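Local coordinates for protein argonaute (Aquifex aeolicus, PDB 1YVU), which uses short single-stranded DNA guides to bind complementary target strands and cleaves the target RNA as a metal-dependent endonuclease, at residues Val516-Ile521 with Val529-Thr534; Lys520-Lys525 with Leu675-His680. All blocks are in the same frame, centred on the assembly; numbering follows the deposited sequence.

Contact 1 of 2, residues Val516-Ile521 with Val529-Thr534; sequences VAFTKI and VRYYLT
The ring of Phe518 turns its edge toward the face of Tyr531, an offset edge-to-face pair with centroids 5.8 Å apart and planes at 65°. Tyr531 CD1 lies in the plane of the Phe518 ring at its CE1 edge, and Tyr532 O sits near the same plane, beside CD1 of the phenylalanine. Beyond this pair, the Phe518 ring meets Trp705 edge-to-face, while Tyr531 meets the ring of Tyr704. Phe518 CG is anti to the backbone N (chi1 -172°), and from there the ring leans over the neighbouring strand: CE1 touches Tyr531 CB at 3.6 Å and CD1 touches Leu533 CB at 3.7 Å. Leu533 continues the row, its CD1 packing on Val516 CG1 at 3.6 Å. Thr519, Ile521 and Tyr532 occupy the other face, where their side chains rest against helix 542-557.

The backbones run antiparallel at 177°. Ala517 with Thr534, Thr519 with Tyr532 and Ile521 with Arg530 form the hydrogen-bonded pairs, and Phe518–Leu533 and Lys520–Tyr531 the non-hydrogen-bonded ones between them. At the far end Ile521 O accepts from Val529 N at 2.9 Å and only weakly from Arg530 N, while Arg530 O receives the N-H of Ile521 at 2.8 Å. The guanidinium of Arg530 leads away to a salt bridge with Glu699 of strand 697-700.

Val529 and Arg530 both facing Ile521 make a classic beta bulge, set in the hairpin of strands 515-522 and 528-536 that belongs to the RNase H fold of the PIWI domain.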
loop_
_atom_site.group_PDB
_atom_site.type_symbol
_atom_site.label_atom_id
_atom_site.label_comp_id
_atom_site.label_asym_id
_atom_site.label_seq_id
_atom_site.Cartn_x
_atom_site.Cartn_y
_atom_site.Cartn_z
ATOM N N VAL A 516 -2.842 -16.393 3.256
ATOM C CA VAL A 516 -3.883 -16.463 2.241
ATOM C C VAL A 516 -3.281 -15.923 0.935
ATOM O O VAL A 516 -2.614 -14.870 0.940
ATOM C CB VAL A 516 -5.129 -15.582 2.632
ATOM C CG1 VAL A 516 -6.172 -15.605 1.525
ATOM C CG2 VAL A 516 -5.770 -16.066 3.940
ATOM N N ALA A 517 -3.543 -16.635 -0.170
ATOM C CA ALA A 517 -3.085 -16.245 -1.512
ATOM C C ALA A 517 -4.271 -16.011 -2.416
ATOM O O ALA A 517 -5.170 -16.863 -2.498
ATOM C CB ALA A 517 -2.206 -17.331 -2.140
ATOM N N PHE A 518 -4.281 -14.865 -3.093
ATOM C CA PHE A 518 -5.348 -14.579 -4.038
ATOM C C PHE A 518 -4.836 -14.279 -5.454
ATOM O O PHE A 518 -4.393 -13.159 -5.763
ATOM C CB PHE A 518 -6.283 -13.476 -3.531
ATOM C CG PHE A 518 -7.527 -13.264 -4.393
ATOM C CD1 PHE A 518 -8.271 -14.362 -4.888
ATOM C CD2 PHE A 518 -7.957 -11.960 -4.712
ATOM C CE1 PHE A 518 -9.410 -14.187 -5.676
ATOM C CE2 PHE A 518 -9.113 -11.770 -5.507
ATOM C CZ PHE A 518 -9.836 -12.907 -5.987
ATOM N N THR A 519 -5.037 -15.269 -6.324
ATOM C CA THR A 519 -4.628 -15.223 -7.733
ATOM C C THR A 519 -5.806 -14.950 -8.669
ATOM O O THR A 519 -6.945 -15.395 -8.425
ATOM C CB THR A 519 -3.870 -16.526 -8.117
ATOM O OG1 THR A 519 -2.747 -16.675 -7.229
ATOM C CG2 THR A 519 -3.359 -16.500 -9.562
ATOM N N LYS A 520 -5.516 -14.142 -9.692
ATOM C CA LYS A 520 -6.476 -13.735 -10.711
ATOM C C LYS A 520 -5.832 -13.906 -12.079
ATOM O O LYS A 520 -4.894 -13.192 -12.445
ATOM C CB LYS A 520 -6.849 -12.270 -10.508
ATOM C CG LYS A 520 -8.167 -12.034 -9.878
ATOM C CD LYS A 520 -8.425 -10.561 -9.724
ATOM C CE LYS A 520 -7.776 -9.995 -8.465
ATOM N NZ LYS A 520 -8.705 -9.097 -7.655
ATOM N N ILE A 521 -6.309 -14.900 -12.807
ATOM C CA ILE A 521 -5.803 -15.181 -14.150
ATOM C C ILE A 521 -6.713 -14.529 -15.200
ATOM O O ILE A 521 -7.935 -14.755 -15.193
ATOM C CB ILE A 521 -5.706 -16.710 -14.393
ATOM C CG1 ILE A 521 -4.858 -17.327 -13.285
ATOM C CG2 ILE A 521 -5.063 -16.990 -15.744
ATOM C CD1 ILE A 521 -5.054 -18.735 -13.113
ATOM N N VAL A 529 -10.434 -15.282 -16.580
ATOM C CA VAL A 529 -10.417 -16.689 -16.843
ATOM C C VAL A 529 -10.788 -17.399 -15.531
ATOM O O VAL A 529 -11.818 -18.059 -15.500
ATOM C CB VAL A 529 -9.069 -17.155 -17.403
ATOM C CG1 VAL A 529 -9.107 -18.662 -17.683
ATOM C CG2 VAL A 529 -8.755 -16.402 -18.681
ATOM N N ARG A 530 -9.989 -17.250 -14.467
ATOM C CA ARG A 530 -10.290 -17.870 -13.168
ATOM C C ARG A 530 -9.564 -17.162 -12.074
ATOM O O ARG A 530 -8.521 -16.579 -12.328
ATOM C CB ARG A 530 -9.771 -19.312 -13.038
ATOM C CG ARG A 530 -10.469 -20.443 -13.750
ATOM C CD ARG A 530 -11.931 -20.654 -13.458
ATOM N NE ARG A 530 -12.533 -21.257 -14.646
ATOM C CZ ARG A 530 -13.229 -22.389 -14.662
ATOM N NH1 ARG A 530 -13.455 -23.069 -13.534
ATOM N NH2 ARG A 530 -13.630 -22.891 -15.828
ATOM N N TYR A 531 -10.097 -17.244 -10.852
ATOM C CA TYR A 531 -9.422 -16.710 -9.664
ATOM C C TYR A 531 -9.173 -17.896 -8.757
ATOM O O TYR A 531 -9.844 -18.929 -8.881
ATOM C CB TYR A 531 -10.198 -15.605 -8.898
ATOM C CG TYR A 531 -11.558 -15.931 -8.270
ATOM C CD1 TYR A 531 -11.685 -16.719 -7.090
ATOM C CD2 TYR A 531 -12.734 -15.406 -8.829
ATOM C CE1 TYR A 531 -12.966 -16.979 -6.492
ATOM C CE2 TYR A 531 -14.012 -15.652 -8.239
ATOM C CZ TYR A 531 -14.124 -16.435 -7.078
ATOM O OH TYR A 531 -15.376 -16.625 -6.534
ATOM N N TYR A 532 -8.260 -17.732 -7.812
ATOM C CA TYR A 532 -7.977 -18.796 -6.864
ATOM C C TYR A 532 -7.602 -18.197 -5.520
ATOM O O TYR A 532 -6.591 -17.499 -5.359
ATOM C CB TYR A 532 -6.914 -19.766 -7.391
ATOM C CG TYR A 532 -6.805 -21.072 -6.629
ATOM C CD1 TYR A 532 -7.893 -21.992 -6.557
ATOM C CD2 TYR A 532 -5.605 -21.406 -5.972
ATOM C CE1 TYR A 532 -7.770 -23.227 -5.830
ATOM C CE2 TYR A 532 -5.475 -22.626 -5.251
ATOM C CZ TYR A 532 -6.551 -23.525 -5.179
ATOM O OH TYR A 532 -6.382 -24.673 -4.423
ATOM N N LEU A 533 -8.466 -18.476 -4.562
ATOM C CA LEU A 533 -8.309 -17.984 -3.219
ATOM C C LEU A 533 -8.114 -19.166 -2.280
ATOM O O LEU A 533 -9.000 -20.006 -2.174
ATOM C CB LEU A 533 -9.558 -17.186 -2.881
ATOM C CG LEU A 533 -9.741 -16.447 -1.565
ATOM C CD1 LEU A 533 -8.548 -15.576 -1.243
ATOM C CD2 LEU A 533 -11.009 -15.598 -1.662
ATOM N N THR A 534 -6.940 -19.256 -1.650
ATOM C CA THR A 534 -6.645 -20.350 -0.735
ATOM C C THR A 534 -5.967 -19.823 0.495
ATOM O O THR A 534 -5.135 -18.914 0.415
ATOM C CB THR A 534 -5.614 -21.342 -1.307
ATOM O OG1 THR A 534 -5.805 -21.487 -2.705
ATOM C CG2 THR A 534 -5.728 -22.729 -0.664
#

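Contact 2 of 2, residues Lys520-Lys525 with Leu675-His680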
loop_
_atom_site.group_PDB
_atom_site.type_symbol
_atom_site.label_atom_id
_atom_site.label_comp_id
_atom_site.label_asym_id
_atom_site.label_seq_id
_atom_site.Cartn_x
_atom_site.Cartn_y
_atom_site.Cartn_z
ATOM N N LYS A 520 -5.516 -14.142 -9.692
ATOM C CA LYS A 520 -6.476 -13.735 -10.711
ATOM C C LYS A 520 -5.832 -13.906 -12.079
ATOM O O LYS A 520 -4.894 -13.192 -12.445
ATOM C CB LYS A 520 -6.849 -12.270 -10.508
ATOM C CG LYS A 520 -8.167 -12.034 -9.878
ATOM C CD LYS A 520 -8.425 -10.561 -9.724
ATOM C CE LYS A 520 -7.776 -9.995 -8.465
ATOM N NZ LYS A 520 -8.705 -9.097 -7.655
ATOM N N ILE A 521 -6.309 -14.900 -12.807
ATOM C CA ILE A 521 -5.803 -15.181 -14.150
ATOM C C ILE A 521 -6.713 -14.529 -15.200
ATOM O O ILE A 521 -7.935 -14.755 -15.193
ATOM C CB ILE A 521 -5.706 -16.710 -14.393
ATOM C CG1 ILE A 521 -4.858 -17.327 -13.285
ATOM C CG2 ILE A 521 -5.063 -16.990 -15.744
ATOM C CD1 ILE A 521 -5.054 -18.735 -13.113
ATOM N N PHE A 522 -6.087 -13.739 -16.086
ATOM C CA PHE A 522 -6.776 -13.023 -17.169
ATOM C C PHE A 522 -6.381 -13.441 -18.602
ATOM O O PHE A 522 -5.386 -14.149 -18.812
ATOM C CB PHE A 522 -6.588 -11.511 -17.006
ATOM C CG PHE A 522 -7.410 -10.903 -15.899
ATOM C CD1 PHE A 522 -6.930 -10.866 -14.564
ATOM C CD2 PHE A 522 -8.662 -10.317 -16.193
ATOM C CE1 PHE A 522 -7.693 -10.240 -13.530
ATOM C CE2 PHE A 522 -9.453 -9.682 -15.179
ATOM C CZ PHE A 522 -8.957 -9.642 -13.829
ATOM N N ASN A 523 -7.210 -12.987 -19.558
ATOM C CA ASN A 523 -7.138 -13.209 -21.027
ATOM C C ASN A 523 -6.340 -12.093 -21.684
ATOM O O ASN A 523 -6.145 -11.046 -21.083
ATOM C CB ASN A 523 -8.564 -13.096 -21.607
ATOM C CG ASN A 523 -8.897 -14.190 -22.592
ATOM O OD1 ASN A 523 -8.073 -14.569 -23.423
ATOM N ND2 ASN A 523 -10.123 -14.700 -22.517
ATOM N N SER A 524 -5.990 -12.271 -22.962
ATOM C CA SER A 524 -5.263 -11.251 -23.752
ATOM C C SER A 524 -6.242 -10.149 -24.156
ATOM O O SER A 524 -5.857 -9.128 -24.731
ATOM C CB SER A 524 -4.670 -11.870 -25.012
ATOM O OG SER A 524 -5.697 -12.422 -25.816
ATOM N N LYS A 525 -7.527 -10.424 -23.918
ATOM C CA LYS A 525 -8.618 -9.503 -24.197
ATOM C C LYS A 525 -9.127 -8.889 -22.869
ATOM O O LYS A 525 -10.129 -8.179 -22.824
ATOM C CB LYS A 525 -9.732 -10.225 -24.973
ATOM C CG LYS A 525 -9.294 -10.835 -26.304
ATOM C CD LYS A 525 -8.670 -9.770 -27.200
ATOM C CE LYS A 525 -7.689 -10.336 -28.229
ATOM N NZ LYS A 525 -6.845 -9.232 -28.799
ATOM N N LEU A 675 -5.871 0.886 -9.647
ATOM C CA LEU A 675 -5.199 -0.373 -9.922
ATOM C C LEU A 675 -5.695 -1.248 -11.090
ATOM O O LEU A 675 -6.890 -1.227 -11.421
ATOM C CB LEU A 675 -5.149 -1.193 -8.619
ATOM C CG LEU A 675 -4.279 -0.726 -7.438
ATOM C CD1 LEU A 675 -4.290 -1.770 -6.332
ATOM C CD2 LEU A 675 -2.838 -0.494 -7.889
ATOM N N PRO A 676 -4.769 -1.988 -11.774
ATOM C CA PRO A 676 -5.130 -2.873 -12.892
ATOM C C PRO A 676 -6.015 -3.942 -12.299
ATOM O O PRO A 676 -5.818 -4.311 -11.140
ATOM C CB PRO A 676 -3.807 -3.528 -13.251
ATOM C CG PRO A 676 -2.840 -2.568 -12.840
ATOM C CD PRO A 676 -3.303 -1.973 -11.608
ATOM N N ALA A 677 -6.947 -4.467 -13.085
ATOM C CA ALA A 677 -7.853 -5.508 -12.597
ATOM C C ALA A 677 -7.168 -6.713 -11.966
ATOM O O ALA A 677 -7.709 -7.317 -11.029
ATOM C CB ALA A 677 -8.806 -5.953 -13.682
ATOM N N THR A 678 -5.936 -6.965 -12.406
ATOM C CA THR A 678 -5.110 -8.075 -11.897
ATOM C C THR A 678 -4.735 -7.967 -10.403
ATOM O O THR A 678 -4.501 -8.991 -9.726
ATOM C CB THR A 678 -3.841 -8.266 -12.759
ATOM O OG1 THR A 678 -3.168 -7.011 -12.927
ATOM C CG2 THR A 678 -4.213 -8.783 -14.106
ATOM N N VAL A 679 -4.663 -6.722 -9.905
ATOM C CA VAL A 679 -4.345 -6.481 -8.498
ATOM C C VAL A 679 -5.359 -5.651 -7.744
ATOM O O VAL A 679 -5.298 -5.579 -6.527
ATOM C CB VAL A 679 -2.922 -5.915 -8.255
ATOM C CG1 VAL A 679 -1.895 -6.986 -8.540
ATOM C CG2 VAL A 679 -2.693 -4.662 -9.065
ATOM N N HIS A 680 -6.329 -5.073 -8.442
ATOM C CA HIS A 680 -7.347 -4.273 -7.777
ATOM C C HIS A 680 -8.126 -5.154 -6.844
ATOM O O HIS A 680 -8.602 -6.226 -7.227
ATOM C CB HIS A 680 -8.290 -3.632 -8.761
ATOM C CG HIS A 680 -9.414 -2.902 -8.098
ATOM N ND1 HIS A 680 -10.723 -3.338 -8.191
ATOM C CD2 HIS A 680 -9.438 -1.779 -7.360
ATOM C CE1 HIS A 680 -11.503 -2.495 -7.542
ATOM N NE2 HIS A 680 -10.755 -1.540 -7.029
#
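Lys520 NZ donates a hydrogen bond of 2.9 Å to the carbonyl oxygen of His680, approaching from 23° out of the carbonyl plane. The chain reaches it past two other carbonyls of the loop: CD lies 3.6 Å from Ala677 O, and CE lies 3.7 Å from Thr678 O. CD is anti to CA (chi2 180°), which carries the chain out from the strand before it bends at chi3 and chi4. Trp705 adds a cation-pi contact to the same lysine. An alanine at Lys520 would probably leave His680 O without this donor and open a gap between the strand and the carbonyls of Ala677 and Thr678.

The loop lies between helices 652-661 and 682-690 of the RNase H-like PIWI domain and here packs on the end of strand 515-522. Within it, Pro676 O accepts from both Val679 N and His680 N, a compact turn that carries the chain toward the carbonyl used by the lysine.

Two residues along from Lys520, the ring of Phe522 meets the loop obliquely. Its CD1 touches Thr678 CG2 at 3.5 Å, and CZ touches Ala677 CB at 3.7 Å, placing neighbouring methyl groups against different parts of the ring. With CG2 anti to its own carbonyl carbon, Thr678 presents that methyl to the ring, while OG1, between the backbone N and the carbonyl carbon (chi1 50°), hydrogen-bonds His569 ND1.

Overall arrangement
The two contacts share strand 515-522, their centres 11 Å apart, but of its residues only Lys520 makes contacts in both. In contact 1 that strand pairs with its hairpin partner; in contact 2 its end meets the loop leading to helix 682-690. The two touch directly, Val529 CG2 lying 3.8 Å from Phe522 C. Trp705 joins them further, meeting both Phe518 and Lys520. Contact 1 lies nearer the metal site: Asp502, which with Asp683 binds the calcium ion, has its side chain about 6 Å from that of Phe518, and the side chains of Val516 and Lys520 are about 10 and 13 Å from the ion. Asp571, probably catalytic, is about 7 Å from His680, side chain to side chain.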